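Local coordinates for protein tyrocidine synthase 2 (Brevibacillus parabrevis, PDB 6TA8) that is a nonribosomal peptide synthetase, a large modular enzyme, represented here by a V-shaped condensation domain, at residues A[379-391]-A[417-429]. Residues are numbered along the deposited sequence; the frame is centred on the assembly and turned at random.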
ATOM      1  N   LEU A 379     -20.596   6.761   2.837  1.00 63.09           N
ATOM      2  CA  LEU A 379     -20.098   5.454   3.249  1.00 61.47           C
ATOM      3  C   LEU A 379     -18.816   5.613   4.058  1.00 58.29           C
ATOM      4  O   LEU A 379     -17.828   6.170   3.568  1.00 58.74           O
ATOM      5  CB  LEU A 379     -19.857   4.572   2.026  1.00 57.62           C
ATOM      6  CG  LEU A 379     -20.970   3.599   1.630  1.00 51.28           C
ATOM      7  CD1 LEU A 379     -22.287   4.329   1.431  1.00 55.79           C
ATOM      8  CD2 LEU A 379     -20.582   2.839   0.373  1.00 50.16           C
ATOM      9  N   ARG A 380     -18.833   5.129   5.302  1.00 51.84           N
ATOM     10  CA  ARG A 380     -17.668   5.154   6.183  1.00 57.17           C
ATOM     11  C   ARG A 380     -17.237   3.724   6.470  1.00 49.27           C
ATOM     12  O   ARG A 380     -17.688   3.119   7.455  1.00 52.97           O
ATOM     13  CB  ARG A 380     -17.976   5.899   7.484  1.00 63.81           C
ATOM     14  CG  ARG A 380     -18.669   7.229   7.287  1.00 69.22           C
ATOM     15  CD  ARG A 380     -17.653   8.340   7.060  1.00 72.98           C
ATOM     16  NE  ARG A 380     -18.264   9.507   6.435  1.00 71.58           N
ATOM     17  CZ  ARG A 380     -18.513   9.617   5.134  1.00 76.94           C
ATOM     18  NH1 ARG A 380     -19.080  10.720   4.663  1.00 73.92           N
ATOM     19  NH2 ARG A 380     -18.196   8.635   4.303  1.00 85.34           N
ATOM     20  N   PRO A 381     -16.375   3.136   5.643  1.00 45.47           N
ATOM     21  CA  PRO A 381     -15.947   1.757   5.893  1.00 46.66           C
ATOM     22  C   PRO A 381     -15.047   1.676   7.115  1.00 44.79           C
ATOM     23  O   PRO A 381     -14.244   2.573   7.379  1.00 44.63           O
ATOM     24  CB  PRO A 381     -15.187   1.376   4.613  1.00 43.14           C
ATOM     25  CG  PRO A 381     -15.523   2.440   3.608  1.00 49.07           C
ATOM     26  CD  PRO A 381     -15.796   3.677   4.404  1.00 57.92           C
ATOM     27  N   GLU A 382     -15.197   0.587   7.869  1.00 40.40           N
ATOM     28  CA  GLU A 382     -14.384   0.346   9.050  1.00 48.05           C
ATOM     29  C   GLU A 382     -13.338  -0.742   8.848  1.00 49.36           C
ATOM     30  O   GLU A 382     -12.486  -0.927   9.724  1.00 45.84           O
ATOM     31  CB  GLU A 382     -15.274  -0.018  10.247  1.00 43.44           C
ATOM     32  CG  GLU A 382     -15.916   1.186  10.919  1.00 52.89           C
ATOM     33  CD  GLU A 382     -16.991   0.799  11.914  1.00 59.24           C
ATOM     34  OE1 GLU A 382     -17.714  -0.186  11.655  1.00 61.24           O
ATOM     35  OE2 GLU A 382     -17.114   1.480  12.954  1.00 67.89           O
ATOM     36  N   ILE A 383     -13.379  -1.458   7.728  1.00 44.00           N
ATOM     37  CA  ILE A 383     -12.378  -2.458   7.384  1.00 40.02           C
ATOM     38  C   ILE A 383     -11.668  -2.010   6.116  1.00 43.96           C
ATOM     39  O   ILE A 383     -12.308  -1.543   5.168  1.00 49.76           O
ATOM     40  CB  ILE A 383     -13.002  -3.855   7.188  1.00 47.85           C
ATOM     41  CG1 ILE A 383     -13.886  -4.222   8.381  1.00 44.84           C
ATOM     42  CG2 ILE A 383     -11.918  -4.902   6.981  1.00 44.17           C
ATOM     43  CD1 ILE A 383     -14.587  -5.552   8.221  1.00 46.88           C
ATOM     44  N   SER A 384     -10.346  -2.148   6.103  1.00 45.32           N
ATOM     45  CA  SER A 384      -9.529  -1.837   4.940  1.00 45.30           C
ATOM     46  C   SER A 384      -8.883  -3.116   4.428  1.00 48.15           C
ATOM     47  O   SER A 384      -8.322  -3.889   5.212  1.00 55.90           O
ATOM     48  CB  SER A 384      -8.459  -0.797   5.280  1.00 48.49           C
ATOM     49  OG  SER A 384      -7.690  -0.465   4.136  1.00 52.76           O
ATOM     50  N   PHE A 385      -8.968  -3.337   3.119  1.00 40.58           N
ATOM     51  CA  PHE A 385      -8.365  -4.493   2.473  1.00 43.39           C
ATOM     52  C   PHE A 385      -7.381  -4.031   1.409  1.00 46.08           C
ATOM     53  O   PHE A 385      -7.612  -3.025   0.730  1.00 50.18           O
ATOM     54  CB  PHE A 385      -9.427  -5.402   1.845  1.00 48.18           C
ATOM     55  CG  PHE A 385      -8.908  -6.756   1.450  1.00 51.16           C
ATOM     56  CD1 PHE A 385      -8.883  -7.797   2.362  1.00 46.02           C
ATOM     57  CD2 PHE A 385      -8.439  -6.986   0.167  1.00 44.50           C
ATOM     58  CE1 PHE A 385      -8.406  -9.042   2.001  1.00 49.61           C
ATOM     59  CE2 PHE A 385      -7.959  -8.228  -0.201  1.00 39.71           C
ATOM     60  CZ  PHE A 385      -7.943  -9.257   0.718  1.00 48.55           C
ATOM     61  N   ASN A 386      -6.285  -4.773   1.267  1.00 54.70           N
ATOM     62  CA  ASN A 386      -5.242  -4.437   0.304  1.00 48.60           C
ATOM     63  C   ASN A 386      -4.481  -5.705  -0.047  1.00 50.52           C
ATOM     64  O   ASN A 386      -3.895  -6.338   0.836  1.00 52.26           O
ATOM     65  CB  ASN A 386      -4.291  -3.377   0.868  1.00 52.80           C
ATOM     66  CG  ASN A 386      -3.198  -2.992  -0.113  1.00 59.12           C
ATOM     67  OD1 ASN A 386      -3.354  -3.144  -1.324  1.00 63.41           O
ATOM     68  ND2 ASN A 386      -2.086  -2.489   0.409  1.00 61.27           N
ATOM     69  N   TYR A 387      -4.490  -6.068  -1.326  1.00 45.76           N
ATOM     70  CA  TYR A 387      -3.742  -7.213  -1.827  1.00 44.85           C
ATOM     71  C   TYR A 387      -2.456  -6.713  -2.470  1.00 51.49           C
ATOM     72  O   TYR A 387      -2.499  -5.953  -3.444  1.00 51.65           O
ATOM     73  CB  TYR A 387      -4.568  -8.016  -2.830  1.00 53.15           C
ATOM     74  CG  TYR A 387      -3.809  -9.168  -3.445  1.00 54.73           C
ATOM     75  CD1 TYR A 387      -3.410 -10.251  -2.673  1.00 56.67           C
ATOM     76  CD2 TYR A 387      -3.485  -9.171  -4.795  1.00 54.89           C
ATOM     77  CE1 TYR A 387      -2.712 -11.305  -3.227  1.00 60.22           C
ATOM     78  CE2 TYR A 387      -2.787 -10.222  -5.359  1.00 55.63           C
ATOM     79  CZ  TYR A 387      -2.402 -11.286  -4.570  1.00 58.80           C
ATOM     80  OH  TYR A 387      -1.708 -12.336  -5.127  1.00 61.15           O
ATOM     81  N   LEU A 388      -1.316  -7.140  -1.927  1.00 55.70           N
ATOM     82  CA  LEU A 388      -0.022  -6.637  -2.366  1.00 47.30           C
ATOM     83  C   LEU A 388       0.572  -7.423  -3.527  1.00 47.67           C
ATOM     84  O   LEU A 388       1.502  -6.930  -4.175  1.00 49.56           O
ATOM     85  CB  LEU A 388       0.965  -6.643  -1.194  1.00 55.91           C
ATOM     86  CG  LEU A 388       0.560  -5.807   0.023  1.00 57.31           C
ATOM     87  CD1 LEU A 388       1.111  -6.413   1.303  1.00 56.68           C
ATOM     88  CD2 LEU A 388       1.024  -4.365  -0.134  1.00 55.33           C
ATOM     89  N   GLY A 389       0.066  -8.620  -3.806  1.00 53.57           N
ATOM     90  CA  GLY A 389       0.598  -9.430  -4.883  1.00 55.35           C
ATOM     91  C   GLY A 389       1.644 -10.418  -4.409  1.00 56.16           C
ATOM     92  O   GLY A 389       1.988 -10.510  -3.228  1.00 58.91           O
ATOM     93  N   GLN A 390       2.163 -11.180  -5.369  1.00 56.09           N
ATOM     94  CA  GLN A 390       3.171 -12.193  -5.091  1.00 64.24           C
ATOM     95  C   GLN A 390       4.559 -11.566  -5.119  1.00 67.62           C
ATOM     96  O   GLN A 390       4.898 -10.831  -6.053  1.00 67.75           O
ATOM     97  CB  GLN A 390       3.088 -13.337  -6.104  1.00 65.54           C
ATOM     98  CG  GLN A 390       4.302 -14.257  -6.096  1.00 72.21           C
ATOM     99  CD  GLN A 390       3.941 -15.713  -6.323  1.00 69.36           C
ATOM    100  OE1 GLN A 390       2.854 -16.028  -6.807  1.00 68.26           O
ATOM    101  NE2 GLN A 390       4.854 -16.610  -5.967  1.00 55.06           N
ATOM    102  N   PHE A 391       5.356 -11.859  -4.097  1.00 67.39           N
ATOM    103  CA  PHE A 391       6.715 -11.339  -4.008  1.00 69.20           C
ATOM    104  C   PHE A 391       7.725 -12.477  -3.892  1.00 71.60           C
ATOM    105  O   PHE A 391       8.892 -12.255  -3.572  1.00 73.53           O
ATOM    106  CB  PHE A 391       6.850 -10.388  -2.818  1.00 70.99           C
ATOM    107  CG  PHE A 391       6.392  -8.986  -3.107  1.00 70.12           C
ATOM    108  CD1 PHE A 391       5.057  -8.716  -3.362  1.00 64.13           C
ATOM    109  CD2 PHE A 391       7.296  -7.937  -3.128  1.00 68.13           C
ATOM    110  CE1 PHE A 391       4.634  -7.429  -3.630  1.00 61.26           C
ATOM    111  CE2 PHE A 391       6.879  -6.647  -3.396  1.00 68.81           C
ATOM    112  CZ  PHE A 391       5.545  -6.393  -3.648  1.00 56.62           C
ATOM    113  N   ARG A 417      -5.040   5.756  14.533  1.00 49.11           N
ATOM    114  CA  ARG A 417      -5.542   4.735  13.625  1.00 50.40           C
ATOM    115  C   ARG A 417      -6.753   5.263  12.868  1.00 49.49           C
ATOM    116  O   ARG A 417      -7.597   5.967  13.430  1.00 52.16           O
ATOM    117  CB  ARG A 417      -5.917   3.467  14.394  1.00 48.02           C
ATOM    118  CG  ARG A 417      -4.728   2.679  14.919  1.00 51.46           C
ATOM    119  CD  ARG A 417      -5.181   1.466  15.717  1.00 49.69           C
ATOM    120  NE  ARG A 417      -6.197   0.695  15.009  1.00 43.73           N
ATOM    121  CZ  ARG A 417      -5.931  -0.259  14.122  1.00 47.22           C
ATOM    122  NH1 ARG A 417      -4.673  -0.563  13.831  1.00 45.15           N
ATOM    123  NH2 ARG A 417      -6.921  -0.909  13.526  1.00 46.08           N
ATOM    124  N   VAL A 418      -6.833   4.920  11.586  1.00 46.05           N
ATOM    125  CA  VAL A 418      -7.918   5.378  10.730  1.00 49.11           C
ATOM    126  C   VAL A 418      -8.994   4.312  10.568  1.00 40.58           C
ATOM    127  O   VAL A 418     -10.186   4.619  10.605  1.00 46.14           O
ATOM    128  CB  VAL A 418      -7.362   5.820   9.360  1.00 53.29           C
ATOM    129  CG1 VAL A 418      -8.496   6.208   8.420  1.00 47.91           C
ATOM    130  CG2 VAL A 418      -6.388   6.976   9.534  1.00 49.57           C
ATOM    131  N   PHE A 419      -8.594   3.056  10.405  1.00 43.90           N
ATOM    132  CA  PHE A 419      -9.518   1.956  10.178  1.00 40.35           C
ATOM    133  C   PHE A 419      -9.569   1.047  11.398  1.00 45.48           C
ATOM    134  O   PHE A 419      -8.556   0.840  12.076  1.00 55.11           O
ATOM    135  CB  PHE A 419      -9.116   1.153   8.940  1.00 39.90           C
ATOM    136  CG  PHE A 419      -9.226   1.929   7.662  1.00 48.77           C
ATOM    137  CD1 PHE A 419     -10.463   2.164   7.087  1.00 43.76           C
ATOM    138  CD2 PHE A 419      -8.095   2.433   7.040  1.00 50.56           C
ATOM    139  CE1 PHE A 419     -10.572   2.882   5.913  1.00 47.10           C
ATOM    140  CE2 PHE A 419      -8.197   3.151   5.865  1.00 53.91           C
ATOM    141  CZ  PHE A 419      -9.437   3.376   5.300  1.00 56.17           C
ATOM    142  N   LEU A 420     -10.759   0.509  11.670  1.00 40.08           N
ATOM    143  CA  LEU A 420     -10.924  -0.401  12.797  1.00 43.05           C
ATOM    144  C   LEU A 420     -10.167  -1.705  12.582  1.00 44.89           C
ATOM    145  O   LEU A 420      -9.684  -2.307  13.548  1.00 49.73           O
ATOM    146  CB  LEU A 420     -12.410  -0.674  13.025  1.00 51.93           C
ATOM    147  CG  LEU A 420     -12.808  -1.420  14.296  1.00 53.41           C
ATOM    148  CD1 LEU A 420     -13.840  -0.617  15.063  1.00 54.49           C
ATOM    149  CD2 LEU A 420     -13.349  -2.792  13.942  1.00 52.65           C
ATOM    150  N   LEU A 421     -10.052  -2.153  11.334  1.00 47.53           N
ATOM    151  CA  LEU A 421      -9.327  -3.371  10.999  1.00 42.36           C
ATOM    152  C   LEU A 421      -8.613  -3.174   9.671  1.00 47.93           C
ATOM    153  O   LEU A 421      -9.241  -2.785   8.682  1.00 46.85           O
ATOM    154  CB  LEU A 421     -10.269  -4.578  10.910  1.00 42.64           C
ATOM    155  CG  LEU A 421     -10.940  -5.067  12.193  1.00 49.77           C
ATOM    156  CD1 LEU A 421     -11.940  -6.169  11.878  1.00 41.37           C
ATOM    157  CD2 LEU A 421      -9.905  -5.548  13.201  1.00 46.08           C
ATOM    158  N   ASP A 422      -7.311  -3.438   9.653  1.00 46.85           N
ATOM    159  CA  ASP A 422      -6.516  -3.405   8.431  1.00 47.70           C
ATOM    160  C   ASP A 422      -6.158  -4.834   8.047  1.00 45.08           C
ATOM    161  O   ASP A 422      -5.434  -5.514   8.781  1.00 49.97           O
ATOM    162  CB  ASP A 422      -5.251  -2.566   8.610  1.00 51.38           C
ATOM    163  CG  ASP A 422      -4.324  -2.649   7.411  1.00 68.09           C
ATOM    164  OD1 ASP A 422      -3.131  -2.310   7.553  1.00 73.01           O
ATOM    165  OD2 ASP A 422      -4.791  -3.057   6.323  1.00 73.56           O
ATOM    166  N   ILE A 423      -6.663  -5.280   6.903  1.00 44.81           N
ATOM    167  CA  ILE A 423      -6.458  -6.641   6.424  1.00 44.31           C
ATOM    168  C   ILE A 423      -5.610  -6.567   5.163  1.00 47.03           C
ATOM    169  O   ILE A 423      -6.048  -6.034   4.135  1.00 50.74           O
ATOM    170  CB  ILE A 423      -7.789  -7.358   6.162  1.00 36.05           C
ATOM    171  CG1 ILE A 423      -8.625  -7.400   7.443  1.00 38.62           C
ATOM    172  CG2 ILE A 423      -7.542  -8.761   5.632  1.00 36.09           C
ATOM    173  CD1 ILE A 423      -9.968  -8.070   7.274  1.00 47.44           C
ATOM    174  N   SER A 424      -4.395  -7.100   5.237  1.00 41.25           N
ATOM    175  CA  SER A 424      -3.478  -7.141   4.111  1.00 38.67           C
ATOM    176  C   SER A 424      -3.360  -8.566   3.585  1.00 40.15           C
ATOM    177  O   SER A 424      -3.679  -9.537   4.276  1.00 39.27           O
ATOM    178  CB  SER A 424      -2.095  -6.610   4.507  1.00 49.73           C
ATOM    179  OG  SER A 424      -2.154  -5.232   4.833  1.00 55.27           O
ATOM    180  N   ALA A 425      -2.899  -8.678   2.342  1.00 43.22           N
ATOM    181  CA  ALA A 425      -2.773  -9.974   1.686  1.00 46.30           C
ATOM    182  C   ALA A 425      -1.571  -9.935   0.758  1.00 47.11           C
ATOM    183  O   ALA A 425      -1.509  -9.089  -0.140  1.00 58.86           O
ATOM    184  CB  ALA A 425      -4.044 -10.325   0.909  1.00 48.02           C
ATOM    185  N   MET A 426      -0.625 -10.844   0.973  1.00 52.73           N
ATOM    186  CA  MET A 426       0.567 -10.922   0.144  1.00 49.60           C
ATOM    187  C   MET A 426       0.995 -12.376   0.036  1.00 58.14           C
ATOM    188  O   MET A 426       0.700 -13.194   0.912  1.00 58.97           O
ATOM    189  CB  MET A 426       1.710 -10.070   0.708  1.00 62.66           C
ATOM    190  CG  MET A 426       2.264 -10.571   2.033  1.00 61.07           C
ATOM    191  SD  MET A 426       3.619  -9.557   2.656  1.00 87.97           S
ATOM    192  CE  MET A 426       4.781  -9.668   1.297  1.00 70.06           C
ATOM    193  N   ILE A 427       1.693 -12.690  -1.051  1.00 61.72           N
ATOM    194  CA  ILE A 427       2.217 -14.027  -1.301  1.00 61.06           C
ATOM    195  C   ILE A 427       3.735 -13.947  -1.247  1.00 63.53           C
ATOM    196  O   ILE A 427       4.357 -13.250  -2.058  1.00 69.25           O
ATOM    197  CB  ILE A 427       1.740 -14.583  -2.651  1.00 62.04           C
ATOM    198  CG1 ILE A 427       0.222 -14.767  -2.646  1.00 54.29           C
ATOM    199  CG2 ILE A 427       2.439 -15.897  -2.961  1.00 64.79           C
ATOM    200  CD1 ILE A 427      -0.313 -15.434  -3.891  1.00 53.46           C
ATOM    201  N   GLU A 428       4.330 -14.653  -0.289  1.00 68.60           N
ATOM    202  CA  GLU A 428       5.773 -14.657  -0.098  1.00 69.55           C
ATOM    203  C   GLU A 428       6.246 -16.090   0.093  1.00 69.39           C
ATOM    204  O   GLU A 428       5.669 -16.833   0.895  1.00 71.74           O
ATOM    205  CB  GLU A 428       6.175 -13.797   1.105  1.00 73.97           C
ATOM    206  CG  GLU A 428       7.648 -13.884   1.462  1.00 75.94           C
ATOM    207  CD  GLU A 428       8.173 -12.605   2.082  1.00 78.72           C
ATOM    208  OE1 GLU A 428       7.615 -11.528   1.787  1.00 79.17           O
ATOM    209  OE2 GLU A 428       9.144 -12.677   2.864  1.00 87.98           O
ATOM    210  N   ASP A 429       7.294 -16.468  -0.643  1.00 66.82           N
ATOM    211  CA  ASP A 429       7.848 -17.822  -0.597  1.00 66.00           C
ATOM    212  C   ASP A 429       6.777 -18.869  -0.899  1.00 72.03           C
ATOM    213  O   ASP A 429       6.720 -19.926  -0.267  1.00 74.19           O
ATOM    214  CB  ASP A 429       8.523 -18.102   0.750  1.00 75.37           C
ATOM    215  CG  ASP A 429       9.704 -17.188   1.013  1.00 73.66           C
ATOM    216  OD1 ASP A 429       9.615 -16.347   1.932  1.00 67.11           O
ATOM    217  OD2 ASP A 429      10.721 -17.309   0.299  1.00 74.46           O
TER
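Ile383 to Tyr387 pair residue for residue with Leu421 to Ala425 as parallel neighbours in a beta sheet. The two strands run 7° apart. Backbone bonds alternate along the pair, from Leu421 N to Glu382 O through Ser384 N to Leu421 O (2.9 Å) and Ile423 N to Ser384 O. The bond from Ala425 N to Asn386 O is weak, but Leu388 N to Ala425 O is short and straight (2.7 Å). The ladder then slips by one residue. Ile427 N binds Gly389 O, not Leu388 O, so strand 383-390 carries an extra residue here, a beta bulge. This donor lies well above the carbonyl plane. Phe391 N to Ile427 O restores the pattern.

Apolar packing fills one face. Ile383 CG2 meets Ile423 CD1 at 3.7 Å. Ile423 CG2 also touches the Phe385 ring at CD1 (3.7 Å). Ala425 CB lies at the edge of the Tyr387 ring, in its plane, 3.6 Å from CD1. Gly389 N sits over that ring's centre. Ile427 CG2 packs against the bent Gln390 chain.

On the other face, Ser384 CB makes a CH-pi contact with Phe419, 3.8 Å from the ring centroid. Val418 CG1 covers the opposite side of the ring. Phe419 CG lies anti to its own carbonyl carbon (chi1 -66°), which helps place the ring beneath Ser384.

Strands 297-304 and 431-439 flank the pair, making both strands internal to the mixed sheet. Helix 277-293 covers the apolar face, with Leu285 on Phe385 and Ile423. At the bulge, Leu388 O accepts a bond from Arg173 of helix 169-187.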